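Local coordinates for pollen-specific leucine-rich repeat extensin-like protein 1 (Arabidopsis thaliana, PDB 6TME) that probably acts at the pollen cell wall, where its leucine-rich repeat domain binds another protein and its extensin-like part would join the wall, at residues A191-N196 against V214-H219; N237-I242 against T261-S266. One frame throughout, in Å; residues are numbered along the deposited sequence.

Contact 1 (A191-N196 against V214-H219); sequences AIFLNN and VVTFAH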
# COMPACT_ATOMS: atom_id res chain seq x y z
N ALA A 191 2.85 -3.71 -6.32
CA ALA A 191 2.28 -2.80 -5.34
C ALA A 191 1.26 -3.56 -4.51
O ALA A 191 0.37 -4.21 -5.06
CB ALA A 191 1.63 -1.59 -6.00
N ILE A 192 1.40 -3.47 -3.18
CA ILE A 192 0.53 -4.15 -2.22
C ILE A 192 0.11 -3.10 -1.19
O ILE A 192 0.93 -2.66 -0.38
CB ILE A 192 1.24 -5.34 -1.55
CG1 ILE A 192 1.95 -6.22 -2.58
CG2 ILE A 192 0.27 -6.19 -0.72
CD1 ILE A 192 2.94 -7.21 -2.01
N PHE A 193 -1.15 -2.69 -1.24
CA PHE A 193 -1.70 -1.75 -0.27
C PHE A 193 -2.65 -2.51 0.65
O PHE A 193 -3.68 -3.02 0.20
CB PHE A 193 -2.41 -0.59 -0.97
CG PHE A 193 -1.51 0.21 -1.88
CD1 PHE A 193 -0.64 1.14 -1.35
CD2 PHE A 193 -1.51 0.00 -3.26
CE1 PHE A 193 0.21 1.88 -2.18
CE2 PHE A 193 -0.65 0.73 -4.10
CZ PHE A 193 0.20 1.68 -3.55
N LEU A 194 -2.28 -2.61 1.93
CA LEU A 194 -3.10 -3.29 2.92
C LEU A 194 -3.58 -2.35 4.02
O LEU A 194 -4.37 -2.77 4.86
CB LEU A 194 -2.33 -4.44 3.57
CG LEU A 194 -1.54 -5.36 2.65
CD1 LEU A 194 -0.52 -6.11 3.48
CD2 LEU A 194 -2.48 -6.32 1.90
N ASN A 195 -3.14 -1.09 4.01
CA ASN A 195 -3.27 -0.24 5.17
C ASN A 195 -4.73 -0.00 5.51
O ASN A 195 -5.63 -0.16 4.67
CB ASN A 195 -2.55 1.10 4.96
CG ASN A 195 -3.06 1.87 3.73
OD1 ASN A 195 -2.70 1.58 2.58
ND2 ASN A 195 -3.92 2.85 3.98
N ASN A 196 -4.97 0.34 6.78
CA ASN A 196 -6.30 0.71 7.28
C ASN A 196 -7.31 -0.42 7.06
O ASN A 196 -8.37 -0.26 6.45
CB ASN A 196 -6.80 2.00 6.63
CG ASN A 196 -6.05 3.20 7.13
OD1 ASN A 196 -4.95 3.51 6.66
ND2 ASN A 196 -6.65 3.91 8.08
N VAL A 214 6.26 -0.97 -3.72
CA VAL A 214 5.62 -0.31 -2.57
C VAL A 214 4.77 -1.32 -1.83
O VAL A 214 4.00 -2.07 -2.45
CB VAL A 214 4.77 0.91 -2.98
CG1 VAL A 214 3.68 0.56 -4.02
CG2 VAL A 214 4.12 1.54 -1.75
N VAL A 215 4.90 -1.35 -0.49
CA VAL A 215 4.07 -2.17 0.39
C VAL A 215 3.62 -1.31 1.57
O VAL A 215 4.45 -0.70 2.25
CB VAL A 215 4.83 -3.41 0.93
CG1 VAL A 215 3.87 -4.26 1.73
CG2 VAL A 215 5.49 -4.23 -0.19
N THR A 216 2.31 -1.27 1.84
CA THR A 216 1.79 -0.59 3.02
C THR A 216 1.07 -1.57 3.94
O THR A 216 0.24 -2.37 3.48
CB THR A 216 0.86 0.58 2.64
OG1 THR A 216 -0.35 0.12 2.02
CG2 THR A 216 1.59 1.57 1.72
N PHE A 217 1.43 -1.52 5.23
CA PHE A 217 0.78 -2.24 6.33
C PHE A 217 0.13 -1.31 7.34
O PHE A 217 -0.43 -1.79 8.33
CB PHE A 217 1.79 -3.09 7.12
CG PHE A 217 2.53 -4.10 6.34
CD1 PHE A 217 2.03 -5.39 6.20
CD2 PHE A 217 3.76 -3.79 5.78
CE1 PHE A 217 2.73 -6.35 5.48
CE2 PHE A 217 4.46 -4.74 5.05
CZ PHE A 217 3.94 -6.02 4.90
N ALA A 218 0.26 0.01 7.15
CA ALA A 218 -0.12 0.99 8.15
C ALA A 218 -1.52 0.73 8.70
O ALA A 218 -2.40 0.24 7.99
CB ALA A 218 -0.05 2.39 7.54
N HIS A 219 -1.74 1.07 9.97
CA HIS A 219 -3.07 1.09 10.60
C HIS A 219 -3.78 -0.26 10.50
O HIS A 219 -4.92 -0.38 10.01
CB HIS A 219 -3.92 2.22 10.01
CG HIS A 219 -3.33 3.57 10.23
ND1 HIS A 219 -2.90 4.00 11.47
CD2 HIS A 219 -3.06 4.58 9.37
CE1 HIS A 219 -2.41 5.21 11.37
NE2 HIS A 219 -2.47 5.58 10.10
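Thr216 OG1 donates a hydrogen bond to Asn195 OD1, 2.8 Å away. OG1 sits between its own backbone N and carbonyl carbon (chi1 67°), and that turns the hydroxyl across to the neighbouring segment. The same OG1 lies 3.5 Å from Phe193 CD1, at the ring edge. Further along that ring, CZ packs on Val214 CG1 at 3.7 Å, the two side chains crossing at about a right angle. Leu194 and Phe217 lie side by side, pointing the same way, with their CD1 atoms 3.8 Å apart.

Asn195 is held in place from both ends of its amide. ND2 donates to Asn196 OD1 at 2.9 Å, within the Asn195 amide plane, and also bonds to the backbone of a partner protein chain. Asn196 OD1 in turn touches His219 CD2 at the edge of the imidazole.

Backbone bonds between the parallel strands, such as Ile192 N to Val214 O at 3.0 Å, hold the register. Past the strand end, Leu194 O accepts from the side-chain ND2 atoms of Asn197 and Asn220. This is the asparagine ladder of a leucine-rich repeat solenoid, with one strand of this parallel row per turn.

Contact 2 (N237-I242 against T261-S266); sequences NEIVFI and TVFDAS
Glu238 crosses Val262 and Thr261 at an angle, and its CB, CG and CD each touch one of them. Its CB lies 3.9 Å from Val262 CB. CG is anti to the carbonyl carbon (chi1 -55°) and sits 3.7 Å from Thr261 OG1, which borders the aliphatic part of the chain. CD is 4.1 Å from Val262 CG2. At the tip the two oxygens part company. OE2 accepts from a water at 3.0 Å, and that water has a long, weak contact with Thr261 OG1. OE1 accepts from the backbone of a partner protein chain, which also covers Val262 with an aromatic side chain.

Beneath these side chains two parallel strands of neighbouring leucine-rich repeats are joined. Asn237 O takes N-H groups from both Thr261 and Val262, each in the carbonyl plane. The ladder continues through Ile239 N to Val262 O, Asp264 N to Ile239 O and Phe241 N to Asp264 O. On the other sheet face, Ile239 and Phe263 lie side by side, with Ile239 CG2 3.4 Å from Phe263 CD2.

Asp264 projects on the same face as Glu238. Its OD1 accepts from Ser266 N at 3.1 Å, which makes an Asx turn, and from Ser266 OG at 2.9 Å on the syn lone pair. These two bonds fix the rotation of the carboxylate. Ile242 crosses it obliquely, with Ile242 CG1 3.3 Å from Asp264 OD1 and its CD1 near Asp264 OD2. An aromatic side chain of the partner protein is hydrogen-bonded to OD2. Asp288 OD2 is also close to this oxygen, and the two like charges may raise the proton affinity of the pair.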
# COMPACT_ATOMS: atom_id res chain seq x y z
N ASN A 237 10.94 0.36 -2.87
CA ASN A 237 11.16 1.80 -2.72
C ASN A 237 10.51 2.41 -1.49
O ASN A 237 11.07 3.36 -0.91
CB ASN A 237 10.65 2.57 -3.94
CG ASN A 237 11.50 2.33 -5.17
OD1 ASN A 237 12.72 2.15 -5.08
ND2 ASN A 237 10.86 2.30 -6.32
N GLU A 238 9.33 1.91 -1.09
CA GLU A 238 8.50 2.53 -0.05
C GLU A 238 7.82 1.44 0.77
O GLU A 238 7.14 0.58 0.21
CB GLU A 238 7.45 3.48 -0.64
CG GLU A 238 8.03 4.57 -1.54
CD GLU A 238 7.01 5.46 -2.25
OE1 GLU A 238 5.83 5.54 -1.82
OE2 GLU A 238 7.41 6.09 -3.26
N ILE A 239 8.02 1.47 2.09
CA ILE A 239 7.37 0.52 2.99
C ILE A 239 6.85 1.30 4.20
O ILE A 239 7.56 2.11 4.78
CB ILE A 239 8.32 -0.62 3.42
CG1 ILE A 239 7.53 -1.71 4.15
CG2 ILE A 239 9.51 -0.11 4.28
CD1 ILE A 239 7.98 -3.12 3.78
N VAL A 240 5.59 1.08 4.54
CA VAL A 240 4.90 1.89 5.54
C VAL A 240 4.25 0.96 6.56
O VAL A 240 3.40 0.14 6.20
CB VAL A 240 3.86 2.81 4.89
CG1 VAL A 240 3.22 3.71 5.93
CG2 VAL A 240 4.52 3.64 3.78
N PHE A 241 4.67 1.08 7.83
CA PHE A 241 4.18 0.30 8.96
C PHE A 241 3.42 1.13 9.99
O PHE A 241 3.08 0.59 11.05
CB PHE A 241 5.34 -0.36 9.73
CG PHE A 241 6.16 -1.33 8.95
CD1 PHE A 241 5.73 -2.64 8.78
CD2 PHE A 241 7.41 -0.96 8.49
CE1 PHE A 241 6.52 -3.55 8.09
CE2 PHE A 241 8.20 -1.85 7.81
CZ PHE A 241 7.77 -3.16 7.61
N ILE A 242 3.20 2.42 9.75
CA ILE A 242 2.57 3.32 10.70
C ILE A 242 1.42 2.66 11.47
O ILE A 242 0.45 2.18 10.88
CB ILE A 242 2.03 4.58 10.00
CG1 ILE A 242 3.11 5.24 9.16
CG2 ILE A 242 1.50 5.59 11.02
CD1 ILE A 242 2.59 6.44 8.41
N THR A 261 13.27 4.75 -0.55
CA THR A 261 13.15 6.19 -0.34
C THR A 261 12.28 6.57 0.85
O THR A 261 12.36 7.71 1.33
CB THR A 261 12.55 6.87 -1.58
OG1 THR A 261 11.25 6.32 -1.85
CG2 THR A 261 13.46 6.69 -2.78
N VAL A 262 11.41 5.66 1.30
CA VAL A 262 10.43 5.94 2.33
C VAL A 262 10.44 4.73 3.25
O VAL A 262 10.03 3.64 2.84
CB VAL A 262 9.01 6.16 1.78
CG1 VAL A 262 8.05 6.29 2.97
CG2 VAL A 262 8.93 7.38 0.88
N PHE A 263 10.88 4.93 4.49
CA PHE A 263 10.82 3.89 5.50
C PHE A 263 10.16 4.49 6.74
O PHE A 263 10.77 5.27 7.47
CB PHE A 263 12.22 3.33 5.83
CG PHE A 263 12.16 2.08 6.66
CD1 PHE A 263 11.97 2.15 8.02
CD2 PHE A 263 12.22 0.83 6.06
CE1 PHE A 263 11.87 1.00 8.78
CE2 PHE A 263 12.11 -0.32 6.81
CZ PHE A 263 11.94 -0.24 8.17
N ASP A 264 8.92 4.10 6.99
CA ASP A 264 8.14 4.67 8.09
C ASP A 264 7.71 3.54 9.03
O ASP A 264 6.90 2.69 8.66
CB ASP A 264 6.94 5.45 7.54
CG ASP A 264 6.31 6.36 8.60
OD1 ASP A 264 6.23 5.95 9.78
OD2 ASP A 264 5.87 7.48 8.23
N ALA A 265 8.28 3.52 10.23
CA ALA A 265 8.01 2.51 11.24
C ALA A 265 7.32 3.10 12.46
O ALA A 265 7.33 2.49 13.54
CB ALA A 265 9.29 1.80 11.66
N SER A 266 6.66 4.24 12.29
CA SER A 266 6.24 5.01 13.45
C SER A 266 4.99 4.43 14.10
O SER A 266 4.21 3.68 13.48
CB SER A 266 6.02 6.48 13.07
OG SER A 266 4.91 6.64 12.21
O HOH W 1 9.75 6.80 -4.93

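Contact 1 comes first along the chain and closes before contact 2 opens. Their centres are 10 Å apart. Strands 191-193, 214-216, 238-240 and 262-264 follow one another in the parallel strand row of the solenoid, so the two contacts are the first and third of three consecutive strand pairings. The middle pairing, 214-216 with 238-240, joins them. Phe217 N to Val240 O (2.7 Å) and His219 N to Ile242 O (2.6 Å) are probable hydrogen bonds there. The rings of Phe217 and Phe241 meet with nearly parallel planes. Both contacts also reach the same partner protein, which therefore lies across several consecutive repeats.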